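Local coordinates for MGS-M4 (Unidentified, PDB 4Q3M), which is an aldo-keto reductase with a TIM-barrel fold that probably reduces carbonyl groups with a nicotinamide cofactor, although its substrate is unknown, at residues H190-K193 against D194-N198; H208-I212 against P213-I217; R218-E222 against R223-V227; I265-F269 against D270-Y274. All blocks are in the same frame, centred on the assembly; numbering follows the deposited sequence.

Interaction 1: residues H190-K193 against D194-N198; sequences HQIK and DLLSN
Ile192 and Leu196, one turn apart in the short helix 192-196, meet through their side chains. With CG1 anti to the backbone N (chi1 -173°), Ile192 brings CG1 to 3.8 Å from Leu196 CD1, the two side chains crossing at a slant. Beside this pair the backbone bond from Leu196 N to Ile192 O closes at 3.2 Å. Two branched aliphatic residues suit this flank, since Leu196 goes on to Ile212 and Pro213 of helix 212-222 and both touch Arg236.

Lys193 contributes mainly through its carbonyl, while its long chain suits the exposed flank. Its O accepts from Ser197 N at 2.9 Å. Ser197 OG lies 2.9 Å from the same Lys193 O and 3.2 Å from Asp194 O, so its single proton could serve either; a small hydroxyl can fold back onto these carbonyls. On the outer side, Gln191 NE2 lies beside Asp194 OD2 at 3.7 Å, the amide and carboxylate planes 40° apart, and Asp194 N reaches back to Gln191 O in a weak bond. This is a one-turn helix with an i, i+4 aliphatic pair, in the loop that follows barrel strand 180-184.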
# COMPACT_ATOMS: atom_id res chain seq x y z
N HIS A 190 12.96 0.28 -11.58
CA HIS A 190 13.86 1.43 -11.67
C HIS A 190 14.64 1.65 -10.38
O HIS A 190 15.61 2.40 -10.35
CB HIS A 190 13.08 2.69 -12.03
CG HIS A 190 12.05 3.08 -11.02
ND1 HIS A 190 12.33 3.91 -9.95
CD2 HIS A 190 10.74 2.74 -10.90
CE1 HIS A 190 11.24 4.07 -9.22
NE2 HIS A 190 10.26 3.37 -9.78
N GLN A 191 14.20 0.99 -9.31
CA GLN A 191 14.94 0.99 -8.05
C GLN A 191 15.89 -0.20 -8.01
O GLN A 191 16.06 -0.84 -6.97
CB GLN A 191 13.98 0.96 -6.85
CG GLN A 191 13.18 2.24 -6.67
CD GLN A 191 14.06 3.44 -6.40
OE1 GLN A 191 13.93 4.48 -7.05
NE2 GLN A 191 14.96 3.31 -5.43
N ILE A 192 16.49 -0.48 -9.16
CA ILE A 192 17.41 -1.61 -9.33
C ILE A 192 18.61 -1.52 -8.37
O ILE A 192 19.23 -2.54 -8.05
CB ILE A 192 17.91 -1.68 -10.79
CG1 ILE A 192 18.74 -2.95 -11.04
CG2 ILE A 192 18.70 -0.43 -11.16
CD1 ILE A 192 17.97 -4.23 -10.86
N LYS A 193 18.91 -0.32 -7.91
CA LYS A 193 20.12 -0.08 -7.12
C LYS A 193 20.08 -0.70 -5.72
O LYS A 193 21.07 -1.27 -5.28
CB LYS A 193 20.39 1.42 -7.01
CG LYS A 193 21.50 1.91 -7.92
CD LYS A 193 21.98 3.30 -7.54
CE LYS A 193 20.89 4.33 -7.75
NZ LYS A 193 21.20 5.61 -7.04
N ASP A 194 18.95 -0.57 -5.03
CA ASP A 194 18.82 -1.11 -3.68
C ASP A 194 19.06 -2.62 -3.65
O ASP A 194 19.61 -3.15 -2.69
CB ASP A 194 17.44 -0.80 -3.09
CG ASP A 194 17.41 0.51 -2.33
OD1 ASP A 194 18.10 0.60 -1.28
OD2 ASP A 194 16.70 1.44 -2.76
N LEU A 195 18.65 -3.29 -4.72
CA LEU A 195 18.81 -4.74 -4.82
C LEU A 195 20.27 -5.12 -5.09
O LEU A 195 20.81 -6.02 -4.45
CB LEU A 195 17.91 -5.29 -5.92
CG LEU A 195 17.89 -6.81 -6.13
CD1 LEU A 195 17.88 -7.55 -4.80
CD2 LEU A 195 16.69 -7.21 -6.97
N LEU A 196 20.89 -4.43 -6.04
CA LEU A 196 22.27 -4.72 -6.41
C LEU A 196 23.26 -4.32 -5.31
O LEU A 196 24.37 -4.83 -5.25
CB LEU A 196 22.64 -4.01 -7.72
CG LEU A 196 21.84 -4.42 -8.96
CD1 LEU A 196 22.37 -3.71 -10.20
CD2 LEU A 196 21.86 -5.93 -9.14
N SER A 197 22.84 -3.39 -4.45
CA SER A 197 23.69 -2.91 -3.37
C SER A 197 23.47 -3.70 -2.09
O SER A 197 24.20 -3.53 -1.11
CB SER A 197 23.45 -1.43 -3.12
OG SER A 197 22.14 -1.20 -2.63
N ASN A 198 22.45 -4.55 -2.08
CA ASN A 198 22.08 -5.31 -0.89
C ASN A 198 23.18 -6.29 -0.48
O ASN A 198 23.53 -7.18 -1.25
CB ASN A 198 20.77 -6.06 -1.12
CG ASN A 198 20.26 -6.72 0.15
OD1 ASN A 198 20.62 -7.85 0.46
ND2 ASN A 198 19.41 -6.01 0.88

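Interaction 2: residues H208-I212 against P213-I217; sequences HDKTI and PQIAI
The backbone turns into helix 212-222 at Thr211 and Ile212: Thr211 O accepts from Ile215 N at 3.2 Å, and Ile212 O takes the nearly straight bond (167°) from Ala216 N at 3.1 Å. Thr211 and Gln214 then tie the helix start together with their side chains. Gln214, extended beyond CG, sends OE1 back to Thr211 N at 2.9 Å, with the N-H pointing almost straight at it (168°). In return Thr211 OG1, set between its own backbone N and carbonyl carbon (chi1 71°), faces Gln214 N in a weak bond of 3.4 Å. OG1 also passes Gln214 CG at 3.2 Å, and the two side chains cross obliquely.

Pro213 suits the first turn, where no backbone N-H is needed inside the helix; its CD lies 3.4 Å from Ile212 CB. Lys210 crosses Gln214 at about a right angle, its CD 3.2 Å from Gln214 OE1, and carries NZ on to a salt bridge with Asp245. The other end of the amide, Gln214 NE2, is held by Gln239 O, which should fix the flip of the group. Thr211 as N-cap and Gln214 three residues later make a capping box, here opening helix 212-222 on the outside of the barrel.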
# COMPACT_ATOMS: atom_id res chain seq x y z
N HIS A 208 26.27 -19.59 -4.59
CA HIS A 208 25.77 -20.36 -5.72
C HIS A 208 26.39 -19.90 -7.04
O HIS A 208 25.97 -20.33 -8.11
CB HIS A 208 24.25 -20.27 -5.79
CG HIS A 208 23.57 -20.65 -4.51
ND1 HIS A 208 23.45 -21.95 -4.08
CD2 HIS A 208 22.98 -19.89 -3.55
CE1 HIS A 208 22.82 -21.98 -2.93
NE2 HIS A 208 22.52 -20.74 -2.58
N ASP A 209 27.39 -19.02 -6.95
CA ASP A 209 28.10 -18.50 -8.11
C ASP A 209 27.12 -17.87 -9.11
O ASP A 209 27.23 -18.07 -10.32
CB ASP A 209 28.93 -19.60 -8.78
CG ASP A 209 29.90 -19.06 -9.81
OD1 ASP A 209 30.29 -17.87 -9.70
OD2 ASP A 209 30.28 -19.82 -10.73
N LYS A 210 26.16 -17.12 -8.59
CA LYS A 210 25.15 -16.49 -9.43
C LYS A 210 25.23 -14.98 -9.32
O LYS A 210 26.02 -14.44 -8.55
CB LYS A 210 23.75 -16.97 -9.04
CG LYS A 210 23.51 -18.45 -9.29
CD LYS A 210 23.50 -18.75 -10.78
CE LYS A 210 23.21 -20.22 -11.05
NZ LYS A 210 23.11 -20.50 -12.50
N THR A 211 24.40 -14.29 -10.09
CA THR A 211 24.28 -12.84 -9.98
C THR A 211 23.15 -12.52 -9.01
O THR A 211 22.30 -13.36 -8.74
CB THR A 211 24.00 -12.18 -11.34
OG1 THR A 211 22.67 -12.49 -11.77
CG2 THR A 211 25.00 -12.66 -12.38
N ILE A 212 23.16 -11.30 -8.48
CA ILE A 212 22.12 -10.85 -7.56
C ILE A 212 20.70 -10.96 -8.16
O ILE A 212 19.79 -11.42 -7.47
CB ILE A 212 22.38 -9.41 -7.08
CG1 ILE A 212 23.58 -9.38 -6.13
CG2 ILE A 212 21.15 -8.83 -6.38
CD1 ILE A 212 23.83 -8.03 -5.50
N PRO A 213 20.50 -10.53 -9.43
CA PRO A 213 19.16 -10.72 -9.99
C PRO A 213 18.72 -12.19 -10.06
O PRO A 213 17.59 -12.49 -9.68
CB PRO A 213 19.28 -10.13 -11.39
CG PRO A 213 20.37 -9.14 -11.29
CD PRO A 213 21.35 -9.74 -10.33
N GLN A 214 19.60 -13.06 -10.53
CA GLN A 214 19.32 -14.49 -10.62
C GLN A 214 18.86 -15.05 -9.28
O GLN A 214 18.03 -15.96 -9.21
CB GLN A 214 20.56 -15.26 -11.08
CG GLN A 214 20.90 -15.07 -12.55
CD GLN A 214 22.17 -15.80 -12.95
OE1 GLN A 214 23.13 -15.86 -12.18
NE2 GLN A 214 22.17 -16.37 -14.15
N ILE A 215 19.39 -14.48 -8.21
CA ILE A 215 19.02 -14.84 -6.85
C ILE A 215 17.59 -14.44 -6.52
O ILE A 215 16.78 -15.28 -6.11
CB ILE A 215 19.96 -14.19 -5.83
CG1 ILE A 215 21.34 -14.85 -5.89
CG2 ILE A 215 19.35 -14.21 -4.44
CD1 ILE A 215 21.30 -16.35 -6.10
N ALA A 216 17.29 -13.16 -6.69
CA ALA A 216 15.97 -12.62 -6.38
C ALA A 216 14.88 -13.35 -7.15
O ALA A 216 13.78 -13.55 -6.66
CB ALA A 216 15.92 -11.13 -6.68
N ILE A 217 15.22 -13.76 -8.37
CA ILE A 217 14.31 -14.52 -9.21
C ILE A 217 14.09 -15.91 -8.64
O ILE A 217 12.95 -16.35 -8.50
CB ILE A 217 14.84 -14.62 -10.65
CG1 ILE A 217 14.92 -13.23 -11.28
CG2 ILE A 217 13.95 -15.53 -11.48
CD1 ILE A 217 15.63 -13.21 -12.61

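Interaction 3: residues R218-E222 against R223-V227; sequences RWLIE and REIVV
Arg223 lies alongside Trp219, the two side chains pointing the same way with ring and guanidinium planes 48° apart. Its CD sits 3.5 Å above one face of the indole, toward the rim. A bend at chi3 (61°) then brings NH1 obliquely to the CZ2-CH2 side of the six-membered ring, 3.3 Å from Trp219 CH2. The guanidinium presents one face to Ile225, whose CD1 is centred 3.8 Å above it, while NH1 is held by Gln166 O. A broad ring suits this place because it backs both CD and NH1 of the arginine; with an alanine here, Arg223 would probably lose that flank and its guanidinium would be freer to swing.

Leu220 and Ile221 reach the following strand: Leu220 CD1 meets Val227 CG2 at 3.7 Å, and Ile221 CD1 comes across Val227 at about a right angle, 3.6 Å from CG1. A Schellman motif ends the helix, with Ile225 N bonded to Leu220 O at 3.0 Å and Glu224, at positive phi, sending its N to Ile221 O.

Helix 212-222 thus passes through a three-residue connection into strand 226-227. Val226 pairs with Ala183 of strand 180-184 and Val227 with Ile14, while Trp219 packs against helix 250-257 on the outside of the barrel.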
# COMPACT_ATOMS: atom_id res chain seq x y z
N ARG A 218 15.18 -16.59 -8.29
CA ARG A 218 15.10 -17.94 -7.73
C ARG A 218 14.33 -17.97 -6.42
O ARG A 218 13.57 -18.90 -6.16
CB ARG A 218 16.50 -18.51 -7.51
CG ARG A 218 16.50 -19.93 -6.97
CD ARG A 218 15.78 -20.88 -7.92
NE ARG A 218 15.47 -22.16 -7.29
CZ ARG A 218 14.84 -23.16 -7.90
NH1 ARG A 218 14.46 -23.03 -9.16
NH2 ARG A 218 14.60 -24.29 -7.25
N TRP A 219 14.53 -16.94 -5.60
CA TRP A 219 13.84 -16.83 -4.32
C TRP A 219 12.33 -16.83 -4.51
O TRP A 219 11.59 -17.43 -3.73
CB TRP A 219 14.30 -15.56 -3.60
CG TRP A 219 13.45 -15.18 -2.43
CD1 TRP A 219 13.39 -15.80 -1.22
CD2 TRP A 219 12.55 -14.07 -2.37
NE1 TRP A 219 12.49 -15.15 -0.40
CE2 TRP A 219 11.97 -14.08 -1.08
CE3 TRP A 219 12.17 -13.07 -3.27
CZ2 TRP A 219 11.03 -13.13 -0.68
CZ3 TRP A 219 11.25 -12.13 -2.87
CH2 TRP A 219 10.68 -12.16 -1.59
N LEU A 220 11.87 -16.15 -5.56
CA LEU A 220 10.45 -16.15 -5.91
C LEU A 220 10.03 -17.53 -6.42
O LEU A 220 8.93 -18.00 -6.12
CB LEU A 220 10.16 -15.08 -6.96
CG LEU A 220 10.23 -13.64 -6.47
CD1 LEU A 220 10.15 -12.67 -7.64
CD2 LEU A 220 9.12 -13.36 -5.47
N ILE A 221 10.90 -18.16 -7.19
CA ILE A 221 10.67 -19.52 -7.68
C ILE A 221 10.48 -20.49 -6.52
O ILE A 221 9.58 -21.33 -6.53
CB ILE A 221 11.83 -20.02 -8.56
CG1 ILE A 221 12.07 -19.08 -9.74
CG2 ILE A 221 11.55 -21.43 -9.05
CD1 ILE A 221 10.93 -19.04 -10.72
N GLU A 222 11.33 -20.35 -5.50
CA GLU A 222 11.27 -21.20 -4.32
C GLU A 222 9.95 -21.03 -3.57
O GLU A 222 9.45 -21.97 -2.95
CB GLU A 222 12.45 -20.90 -3.39
CG GLU A 222 13.82 -21.17 -3.99
CD GLU A 222 14.14 -22.65 -4.12
OE1 GLU A 222 13.34 -23.49 -3.65
OE2 GLU A 222 15.20 -22.98 -4.71
N ARG A 223 9.39 -19.82 -3.64
CA ARG A 223 8.12 -19.53 -2.97
C ARG A 223 6.92 -19.88 -3.84
O ARG A 223 5.80 -19.49 -3.54
CB ARG A 223 8.06 -18.05 -2.58
CG ARG A 223 9.06 -17.62 -1.53
CD ARG A 223 8.90 -16.14 -1.22
NE ARG A 223 7.58 -15.84 -0.69
CZ ARG A 223 7.06 -14.61 -0.63
NH1 ARG A 223 7.75 -13.57 -1.07
NH2 ARG A 223 5.84 -14.43 -0.13
N GLU A 224 7.18 -20.61 -4.92
CA GLU A 224 6.14 -21.01 -5.88
C GLU A 224 5.38 -19.80 -6.42
O GLU A 224 4.16 -19.84 -6.59
CB GLU A 224 5.17 -22.00 -5.23
CG GLU A 224 5.81 -23.32 -4.84
CD GLU A 224 4.82 -24.30 -4.23
OE1 GLU A 224 3.76 -23.86 -3.75
OE2 GLU A 224 5.11 -25.52 -4.24
N ILE A 225 6.11 -18.73 -6.69
CA ILE A 225 5.53 -17.51 -7.24
C ILE A 225 5.98 -17.30 -8.68
O ILE A 225 7.17 -17.36 -8.98
CB ILE A 225 5.91 -16.27 -6.40
CG1 ILE A 225 5.30 -16.36 -5.00
CG2 ILE A 225 5.46 -14.99 -7.09
CD1 ILE A 225 5.61 -15.17 -4.12
N VAL A 226 5.02 -17.05 -9.57
CA VAL A 226 5.33 -16.75 -10.96
C VAL A 226 6.07 -15.42 -11.06
O VAL A 226 5.62 -14.41 -10.52
CB VAL A 226 4.07 -16.71 -11.84
CG1 VAL A 226 4.42 -16.38 -13.28
CG2 VAL A 226 3.33 -18.04 -11.76
N VAL A 227 7.20 -15.42 -11.76
CA VAL A 227 8.05 -14.24 -11.84
C VAL A 227 8.25 -13.80 -13.30
O VAL A 227 8.47 -14.63 -14.18
CB VAL A 227 9.42 -14.49 -11.17
CG1 VAL A 227 10.08 -15.73 -11.74
CG2 VAL A 227 10.33 -13.28 -11.32

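Interaction 4: residues I265-F269 against D270-Y274; sequences IFTEF and DNVDY
Glu268, its CG anti to the backbone N (chi1 -156°) and its chain bent at chi2 (-79°), curls its carboxylate over the turn that it begins, bringing OE1 to Asp270 N at 2.8 Å and Asn271 ND2 at 2.7 Å. The two donors come from opposite faces of the carboxylate plane, so a single oxygen is gripped twice. Glutamate has just the length to fold back this way, and a leucine in its place would probably leave Asp270 N and Asn271 ND2 without this shared acceptor. Asn271 N bonds to Glu268 O at 3.1 Å and closes a type I beta turn. A water bridges Phe269 O and Val272 N.

Thr267 OG1 and Tyr274 OH share a hydrogen bond of 2.8 Å, with OG1 lying at the edge of the ring and in its plane. Val272 touches both residues: CG2 packs 3.8 Å from Thr267 CG2, while CG1 sits over the centre of one face of the Tyr274 ring.

This C-terminal tail follows helix 250-257. Glu160 of strand 156-160 accepts from the N atoms of Ile265 and Phe266, His142 of helix 140-149 binds Asp270, and Asp273 forms a salt bridge with Arg257 on helix 250-257 of the second subunit.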
# COMPACT_ATOMS: atom_id res chain seq x y z
N ILE A 265 7.10 0.28 -4.01
CA ILE A 265 7.59 1.18 -5.04
C ILE A 265 6.45 1.82 -5.84
O ILE A 265 6.43 3.04 -6.04
CB ILE A 265 8.53 0.45 -6.02
CG1 ILE A 265 9.72 -0.15 -5.27
CG2 ILE A 265 9.01 1.40 -7.11
CD1 ILE A 265 10.67 -0.93 -6.16
N PHE A 266 5.50 1.00 -6.28
CA PHE A 266 4.47 1.48 -7.19
C PHE A 266 3.20 1.94 -6.47
O PHE A 266 3.08 1.80 -5.25
CB PHE A 266 4.12 0.38 -8.20
CG PHE A 266 5.25 0.06 -9.13
CD1 PHE A 266 5.48 0.82 -10.27
CD2 PHE A 266 6.10 -1.01 -8.87
CE1 PHE A 266 6.52 0.53 -11.12
CE2 PHE A 266 7.15 -1.30 -9.72
CZ PHE A 266 7.36 -0.53 -10.85
N THR A 267 2.28 2.51 -7.25
CA THR A 267 1.07 3.15 -6.73
C THR A 267 0.30 2.29 -5.73
O THR A 267 0.10 1.09 -5.95
CB THR A 267 0.12 3.51 -7.89
OG1 THR A 267 0.84 4.21 -8.91
CG2 THR A 267 -1.03 4.38 -7.40
N GLU A 268 -0.11 2.91 -4.63
CA GLU A 268 -0.89 2.24 -3.60
C GLU A 268 -2.21 1.73 -4.20
O GLU A 268 -2.81 2.40 -5.04
CB GLU A 268 -1.16 3.18 -2.42
CG GLU A 268 -1.43 2.48 -1.10
CD GLU A 268 -2.85 1.95 -0.99
OE1 GLU A 268 -3.77 2.61 -1.52
OE2 GLU A 268 -3.04 0.88 -0.38
N PHE A 269 -2.63 0.54 -3.76
CA PHE A 269 -3.76 -0.17 -4.35
C PHE A 269 -5.03 0.66 -4.51
O PHE A 269 -5.76 0.51 -5.49
CB PHE A 269 -4.08 -1.41 -3.51
CG PHE A 269 -2.94 -2.38 -3.37
CD1 PHE A 269 -2.75 -3.39 -4.30
CD2 PHE A 269 -2.06 -2.29 -2.30
CE1 PHE A 269 -1.70 -4.28 -4.17
CE2 PHE A 269 -1.01 -3.17 -2.17
CZ PHE A 269 -0.83 -4.17 -3.10
N ASP A 270 -5.29 1.54 -3.55
CA ASP A 270 -6.55 2.28 -3.53
C ASP A 270 -6.40 3.77 -3.82
O ASP A 270 -7.26 4.57 -3.43
CB ASP A 270 -7.24 2.09 -2.17
CG ASP A 270 -7.93 0.75 -2.05
OD1 ASP A 270 -8.69 0.39 -2.96
OD2 ASP A 270 -7.70 0.05 -1.03
N ASN A 271 -5.32 4.14 -4.49
CA ASN A 271 -5.09 5.55 -4.83
C ASN A 271 -4.75 5.75 -6.30
O ASN A 271 -3.88 6.55 -6.64
CB ASN A 271 -3.98 6.13 -3.95
CG ASN A 271 -4.41 6.32 -2.51
OD1 ASN A 271 -4.82 7.41 -2.12
ND2 ASN A 271 -4.34 5.25 -1.72
N VAL A 272 -5.44 5.02 -7.17
CA VAL A 272 -5.20 5.09 -8.60
C VAL A 272 -6.21 6.00 -9.30
O VAL A 272 -7.38 5.65 -9.42
CB VAL A 272 -5.24 3.70 -9.25
CG1 VAL A 272 -4.96 3.80 -10.74
CG2 VAL A 272 -4.24 2.77 -8.58
N ASP A 273 -5.75 7.15 -9.77
CA ASP A 273 -6.61 8.10 -10.47
C ASP A 273 -6.50 7.93 -11.98
O ASP A 273 -7.41 8.29 -12.72
CB ASP A 273 -6.27 9.54 -10.07
CG ASP A 273 -6.56 9.82 -8.61
OD1 ASP A 273 -7.45 9.17 -8.04
OD2 ASP A 273 -5.89 10.70 -8.03
N TYR A 274 -5.38 7.37 -12.43
CA TYR A 274 -5.16 7.16 -13.86
C TYR A 274 -5.85 5.89 -14.35
O TYR A 274 -6.23 5.03 -13.56
CB TYR A 274 -3.66 7.10 -14.17
CG TYR A 274 -2.88 6.10 -13.34
CD1 TYR A 274 -2.82 4.76 -13.71
CD2 TYR A 274 -2.19 6.50 -12.20
CE1 TYR A 274 -2.10 3.85 -12.96
CE2 TYR A 274 -1.47 5.59 -11.45
CZ TYR A 274 -1.43 4.27 -11.83
OH TYR A 274 -0.71 3.36 -11.08
OXT TYR A 274 -6.04 5.70 -15.55
O HOH W 1 -4.98 -0.76 -0.33
O HOH W 2 -7.19 2.34 -6.73

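Overall arrangement
Along the chain the four contacts follow one another; the first three lie between strand 180-184 and the end of strand 226-227, with helix 199-207 separating interaction 1 from interaction 2. Interactions 2 and 3 sit at the two ends of helix 212-222, their centres 12 Å apart; one starts the helix, the other hands it over to strand 226-227, the last of the parallel barrel strands, and Ile217 meets Val227 between them. Interaction 1, 13 Å from interaction 2, packs Leu195 and Leu196 on the start of the same helix. Interaction 4, in the C-terminal tail, is about 30 Å from interaction 2 between centres, yet Ile265 touches His190 and Gln191. The tail therefore links the loop after strand 180-184 to the subunit interface.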